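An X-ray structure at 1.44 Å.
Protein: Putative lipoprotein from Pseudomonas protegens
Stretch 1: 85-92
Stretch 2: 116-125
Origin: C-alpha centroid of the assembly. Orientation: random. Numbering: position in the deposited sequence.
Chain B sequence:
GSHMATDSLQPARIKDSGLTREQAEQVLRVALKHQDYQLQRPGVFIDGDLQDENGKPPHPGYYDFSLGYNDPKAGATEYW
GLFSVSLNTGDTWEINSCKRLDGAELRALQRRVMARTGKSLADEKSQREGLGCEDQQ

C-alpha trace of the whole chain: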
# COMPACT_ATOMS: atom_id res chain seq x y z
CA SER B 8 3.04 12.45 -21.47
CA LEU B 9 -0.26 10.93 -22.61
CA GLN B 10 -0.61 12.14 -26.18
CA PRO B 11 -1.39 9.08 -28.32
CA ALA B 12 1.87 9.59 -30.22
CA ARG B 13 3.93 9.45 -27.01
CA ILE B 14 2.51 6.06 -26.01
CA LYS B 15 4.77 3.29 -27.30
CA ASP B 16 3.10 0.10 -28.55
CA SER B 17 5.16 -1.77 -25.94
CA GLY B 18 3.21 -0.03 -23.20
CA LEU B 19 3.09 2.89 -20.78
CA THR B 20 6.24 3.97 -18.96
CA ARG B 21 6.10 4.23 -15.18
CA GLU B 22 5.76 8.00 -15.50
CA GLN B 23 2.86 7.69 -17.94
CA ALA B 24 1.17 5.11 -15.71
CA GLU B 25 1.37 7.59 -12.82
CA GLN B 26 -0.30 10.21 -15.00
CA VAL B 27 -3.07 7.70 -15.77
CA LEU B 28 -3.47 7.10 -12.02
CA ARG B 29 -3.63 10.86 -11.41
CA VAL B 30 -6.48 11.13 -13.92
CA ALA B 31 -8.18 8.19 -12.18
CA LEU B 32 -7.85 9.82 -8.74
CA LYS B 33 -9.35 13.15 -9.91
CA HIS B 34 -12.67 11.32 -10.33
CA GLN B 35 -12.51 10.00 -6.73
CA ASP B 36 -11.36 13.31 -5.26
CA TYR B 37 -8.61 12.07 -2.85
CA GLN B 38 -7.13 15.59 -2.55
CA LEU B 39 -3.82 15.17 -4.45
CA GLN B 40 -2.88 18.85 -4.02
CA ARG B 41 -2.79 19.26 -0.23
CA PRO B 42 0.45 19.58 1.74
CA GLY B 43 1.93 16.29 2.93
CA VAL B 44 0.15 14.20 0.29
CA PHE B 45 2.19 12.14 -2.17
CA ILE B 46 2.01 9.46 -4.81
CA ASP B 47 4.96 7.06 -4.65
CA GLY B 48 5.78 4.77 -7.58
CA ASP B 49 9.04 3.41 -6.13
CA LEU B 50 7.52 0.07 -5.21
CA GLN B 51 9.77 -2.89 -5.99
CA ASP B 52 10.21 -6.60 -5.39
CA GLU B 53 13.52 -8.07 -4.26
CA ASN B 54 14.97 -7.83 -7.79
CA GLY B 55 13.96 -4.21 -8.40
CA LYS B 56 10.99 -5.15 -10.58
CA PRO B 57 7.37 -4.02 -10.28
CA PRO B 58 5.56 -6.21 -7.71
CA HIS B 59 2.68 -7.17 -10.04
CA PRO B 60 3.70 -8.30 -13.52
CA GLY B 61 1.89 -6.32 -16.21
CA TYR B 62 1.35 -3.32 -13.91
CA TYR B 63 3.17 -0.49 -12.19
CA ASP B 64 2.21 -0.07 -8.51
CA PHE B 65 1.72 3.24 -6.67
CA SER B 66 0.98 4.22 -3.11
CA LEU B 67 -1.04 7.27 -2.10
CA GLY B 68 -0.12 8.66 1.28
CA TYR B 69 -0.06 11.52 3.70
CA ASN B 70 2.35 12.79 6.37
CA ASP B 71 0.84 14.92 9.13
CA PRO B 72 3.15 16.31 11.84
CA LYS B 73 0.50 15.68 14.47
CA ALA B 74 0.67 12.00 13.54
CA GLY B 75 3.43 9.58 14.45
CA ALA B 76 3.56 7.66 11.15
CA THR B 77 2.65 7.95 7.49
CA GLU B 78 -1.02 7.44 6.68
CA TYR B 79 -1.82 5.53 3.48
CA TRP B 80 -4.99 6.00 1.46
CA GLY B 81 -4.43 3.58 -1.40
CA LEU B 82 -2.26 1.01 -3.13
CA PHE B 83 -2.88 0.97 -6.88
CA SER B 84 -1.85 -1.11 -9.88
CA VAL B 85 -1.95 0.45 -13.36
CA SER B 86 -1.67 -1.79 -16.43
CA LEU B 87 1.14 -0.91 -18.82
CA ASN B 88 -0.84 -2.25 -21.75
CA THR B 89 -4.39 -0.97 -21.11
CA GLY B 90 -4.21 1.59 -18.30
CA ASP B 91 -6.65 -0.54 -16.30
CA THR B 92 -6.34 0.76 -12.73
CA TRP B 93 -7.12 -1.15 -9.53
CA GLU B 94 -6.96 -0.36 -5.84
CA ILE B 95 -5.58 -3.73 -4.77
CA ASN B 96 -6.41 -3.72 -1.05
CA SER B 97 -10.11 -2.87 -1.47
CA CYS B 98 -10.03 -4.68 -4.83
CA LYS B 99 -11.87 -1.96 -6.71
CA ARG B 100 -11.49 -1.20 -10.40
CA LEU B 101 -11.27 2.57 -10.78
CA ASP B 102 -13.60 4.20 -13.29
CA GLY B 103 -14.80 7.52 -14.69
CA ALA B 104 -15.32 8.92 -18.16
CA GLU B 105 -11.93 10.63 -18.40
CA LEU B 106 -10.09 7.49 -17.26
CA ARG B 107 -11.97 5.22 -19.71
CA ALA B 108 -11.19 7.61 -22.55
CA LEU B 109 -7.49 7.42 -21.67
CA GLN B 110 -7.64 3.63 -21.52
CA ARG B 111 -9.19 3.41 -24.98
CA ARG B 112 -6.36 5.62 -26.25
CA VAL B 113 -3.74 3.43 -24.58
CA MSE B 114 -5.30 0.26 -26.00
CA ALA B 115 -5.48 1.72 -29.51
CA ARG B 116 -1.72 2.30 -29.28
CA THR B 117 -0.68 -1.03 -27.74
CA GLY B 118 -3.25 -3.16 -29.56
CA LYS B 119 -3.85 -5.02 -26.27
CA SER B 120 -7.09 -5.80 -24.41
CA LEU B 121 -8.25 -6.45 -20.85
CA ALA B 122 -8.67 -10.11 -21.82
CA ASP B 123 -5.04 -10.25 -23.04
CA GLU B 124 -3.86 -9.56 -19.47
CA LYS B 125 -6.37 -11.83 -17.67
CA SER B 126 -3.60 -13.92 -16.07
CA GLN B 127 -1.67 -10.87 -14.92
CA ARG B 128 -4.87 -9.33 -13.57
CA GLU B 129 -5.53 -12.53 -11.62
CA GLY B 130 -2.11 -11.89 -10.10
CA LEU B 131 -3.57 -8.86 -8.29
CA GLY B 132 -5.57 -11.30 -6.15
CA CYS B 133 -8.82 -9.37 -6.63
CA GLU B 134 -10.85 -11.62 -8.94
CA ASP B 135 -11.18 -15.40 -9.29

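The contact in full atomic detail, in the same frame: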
# COMPACT_ATOMS: atom_id res chain seq x y z
N VAL B 85 -1.55 -0.08 -12.05
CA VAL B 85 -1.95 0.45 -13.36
C VAL B 85 -1.34 -0.41 -14.47
O VAL B 85 -0.13 -0.62 -14.50
CB VAL B 85 -1.43 1.89 -13.54
CG1 VAL B 85 -1.83 2.42 -14.90
CG2 VAL B 85 -1.94 2.80 -12.42
N SER B 86 -2.17 -0.93 -15.37
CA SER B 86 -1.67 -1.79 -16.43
C SER B 86 -0.88 -1.01 -17.46
O SER B 86 -1.34 0.00 -17.95
CB SER B 86 -2.79 -2.53 -17.15
OG SER B 86 -2.35 -2.98 -18.43
N LEU B 87 0.31 -1.51 -17.79
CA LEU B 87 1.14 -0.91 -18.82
C LEU B 87 0.48 -0.97 -20.18
O LEU B 87 0.74 -0.13 -21.03
CB LEU B 87 2.47 -1.64 -18.92
CG LEU B 87 3.57 -1.34 -17.92
CD1 LEU B 87 3.16 -1.83 -16.55
CD2 LEU B 87 4.85 -2.02 -18.37
N ASN B 88 -0.32 -2.01 -20.41
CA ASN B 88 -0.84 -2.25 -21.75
C ASN B 88 -2.25 -1.71 -22.01
O ASN B 88 -2.64 -1.56 -23.16
CB ASN B 88 -0.80 -3.75 -22.08
CG ASN B 88 0.58 -4.20 -22.52
OD1 ASN B 88 1.35 -3.43 -23.10
ND2 ASN B 88 0.90 -5.46 -22.24
N THR B 89 -3.01 -1.45 -20.95
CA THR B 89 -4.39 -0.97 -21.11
C THR B 89 -4.75 0.24 -20.25
O THR B 89 -5.78 0.87 -20.47
CB THR B 89 -5.41 -2.04 -20.74
OG1 THR B 89 -5.32 -2.27 -19.33
CG2 THR B 89 -5.16 -3.34 -21.48
N GLY B 90 -3.90 0.56 -19.27
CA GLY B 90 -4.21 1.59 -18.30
C GLY B 90 -5.26 1.19 -17.28
O GLY B 90 -5.68 2.03 -16.47
N ASP B 91 -5.71 -0.06 -17.32
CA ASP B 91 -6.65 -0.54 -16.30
C ASP B 91 -6.04 -0.27 -14.93
O ASP B 91 -4.88 -0.65 -14.67
CB ASP B 91 -6.90 -2.05 -16.47
CG ASP B 91 -8.17 -2.53 -15.77
OD1 ASP B 91 -9.12 -1.73 -15.58
OD2 ASP B 91 -8.21 -3.73 -15.44
N THR B 92 -6.83 0.32 -14.04
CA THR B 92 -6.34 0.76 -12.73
C THR B 92 -7.18 0.16 -11.60
O THR B 92 -8.40 0.31 -11.57
CB THR B 92 -6.33 2.30 -12.64
OG1 THR B 92 -5.46 2.81 -13.66
CG2 THR B 92 -5.85 2.78 -11.27
N ARG B 116 -3.15 2.22 -29.00
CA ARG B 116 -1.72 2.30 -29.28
C ARG B 116 -1.02 0.96 -29.09
O ARG B 116 -0.17 0.58 -29.91
CB ARG B 116 -1.06 3.36 -28.41
CG ARG B 116 -1.39 4.80 -28.83
CD ARG B 116 -0.76 5.16 -30.17
NE ARG B 116 0.69 5.04 -30.12
CZ ARG B 116 1.52 5.27 -31.13
NH1 ARG B 116 1.05 5.66 -32.31
NH2 ARG B 116 2.82 5.12 -30.94
N THR B 117 -1.35 0.24 -28.02
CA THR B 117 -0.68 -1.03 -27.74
C THR B 117 -1.30 -2.21 -28.48
O THR B 117 -0.65 -3.25 -28.67
CB THR B 117 -0.70 -1.35 -26.26
OG1 THR B 117 -2.06 -1.59 -25.86
CG2 THR B 117 -0.09 -0.21 -25.45
N GLY B 118 -2.55 -2.07 -28.90
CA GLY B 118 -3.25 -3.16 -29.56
C GLY B 118 -3.68 -4.27 -28.61
O GLY B 118 -4.13 -5.34 -29.06
N LYS B 119 -3.57 -4.02 -27.31
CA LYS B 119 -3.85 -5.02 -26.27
C LYS B 119 -5.21 -4.78 -25.61
O LYS B 119 -5.74 -3.66 -25.63
CB LYS B 119 -2.78 -4.96 -25.18
CG LYS B 119 -1.37 -5.23 -25.66
CD LYS B 119 -1.22 -6.65 -26.15
CE LYS B 119 0.24 -7.00 -26.40
NZ LYS B 119 0.86 -6.08 -27.39
N SER B 120 -5.77 -5.84 -25.03
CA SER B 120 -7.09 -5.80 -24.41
C SER B 120 -7.04 -6.19 -22.93
O SER B 120 -6.04 -6.70 -22.44
CB SER B 120 -8.02 -6.77 -25.13
OG SER B 120 -7.71 -8.11 -24.79
N LEU B 121 -8.14 -5.97 -22.23
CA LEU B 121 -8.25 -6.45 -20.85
C LEU B 121 -8.15 -7.98 -20.80
O LEU B 121 -7.55 -8.54 -19.88
CB LEU B 121 -9.56 -5.97 -20.22
CG LEU B 121 -9.66 -4.45 -20.02
CD1 LEU B 121 -11.05 -4.07 -19.55
CD2 LEU B 121 -8.62 -3.96 -19.02
N ALA B 122 -8.73 -8.66 -21.79
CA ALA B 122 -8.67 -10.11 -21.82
C ALA B 122 -7.24 -10.62 -22.03
O ALA B 122 -6.86 -11.68 -21.50
CB ALA B 122 -9.60 -10.65 -22.90
N ASP B 123 -6.44 -9.88 -22.79
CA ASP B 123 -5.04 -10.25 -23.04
C ASP B 123 -4.23 -10.35 -21.74
O ASP B 123 -3.26 -11.12 -21.67
CB ASP B 123 -4.34 -9.24 -23.95
CG ASP B 123 -4.81 -9.30 -25.39
OD1 ASP B 123 -4.71 -8.26 -26.09
OD2 ASP B 123 -5.28 -10.37 -25.84
N GLU B 124 -4.60 -9.58 -20.73
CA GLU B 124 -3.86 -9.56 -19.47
C GLU B 124 -4.64 -10.23 -18.32
O GLU B 124 -4.42 -9.93 -17.15
CB GLU B 124 -3.45 -8.12 -19.10
CG GLU B 124 -4.60 -7.15 -18.86
CD GLU B 124 -4.19 -5.68 -18.86
OE1 GLU B 124 -3.08 -5.33 -19.33
OE2 GLU B 124 -5.00 -4.85 -18.39
N LYS B 125 -5.55 -11.14 -18.67
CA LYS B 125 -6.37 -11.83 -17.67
C LYS B 125 -5.52 -12.50 -16.59
O LYS B 125 -5.80 -12.36 -15.39
CB LYS B 125 -7.28 -12.86 -18.36
CG LYS B 125 -8.26 -13.54 -17.42
CD LYS B 125 -9.05 -14.61 -18.16
CE LYS B 125 -9.88 -15.46 -17.20
NZ LYS B 125 -10.30 -16.75 -17.83
O HOH W 1 2.21 -3.90 -25.64
O HOH W 2 -6.22 -5.46 -16.14

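This is a small, mainly polar contact in which one carboxylate and one threonine hydroxyl of the second stretch tie down a tight turn of the first. The turn follows the strand end at Ser 86 and closes on itself through Ser 86 N to Asp 91 O (2.8 Å) and Gly 90 N to Ser 86 O (2.9 Å). Backbones come nearest at Asn 88 and Lys 119, whose CA atoms lie 6.1 Å apart.

Glu 124 spreads its carboxylate across two hydroxyls: Ser 86 OG donates to Glu 124 OE1 (2.6 Å) and Thr 89 OG1 to Glu 124 OE2 (2.8 Å). Each hydroxyl also accepts from the turn's backbone, Ser 86 OG from Thr 89 N (3.0 Å) and Thr 89 OG1 from Asp 91 N (3.0 Å), so the carboxylate and the turn's own amides share the same two hydroxyls. Asp 91 brings a like charge close, but a water donates to both Asp 91 OD2 (2.7 Å) and Glu 124 OE2 (2.6 Å).

At the helix end, Thr 117 OG1 donates to Asn 88 O (2.8 Å) while accepting from Lys 119 N (3.2 Å). Carbon contacts fill in around these bonds: Asn 88 CG meets Lys 119 CG at 3.8 Å, and Leu 121 CD2 lies 3.6 Å from Asp 91 CG.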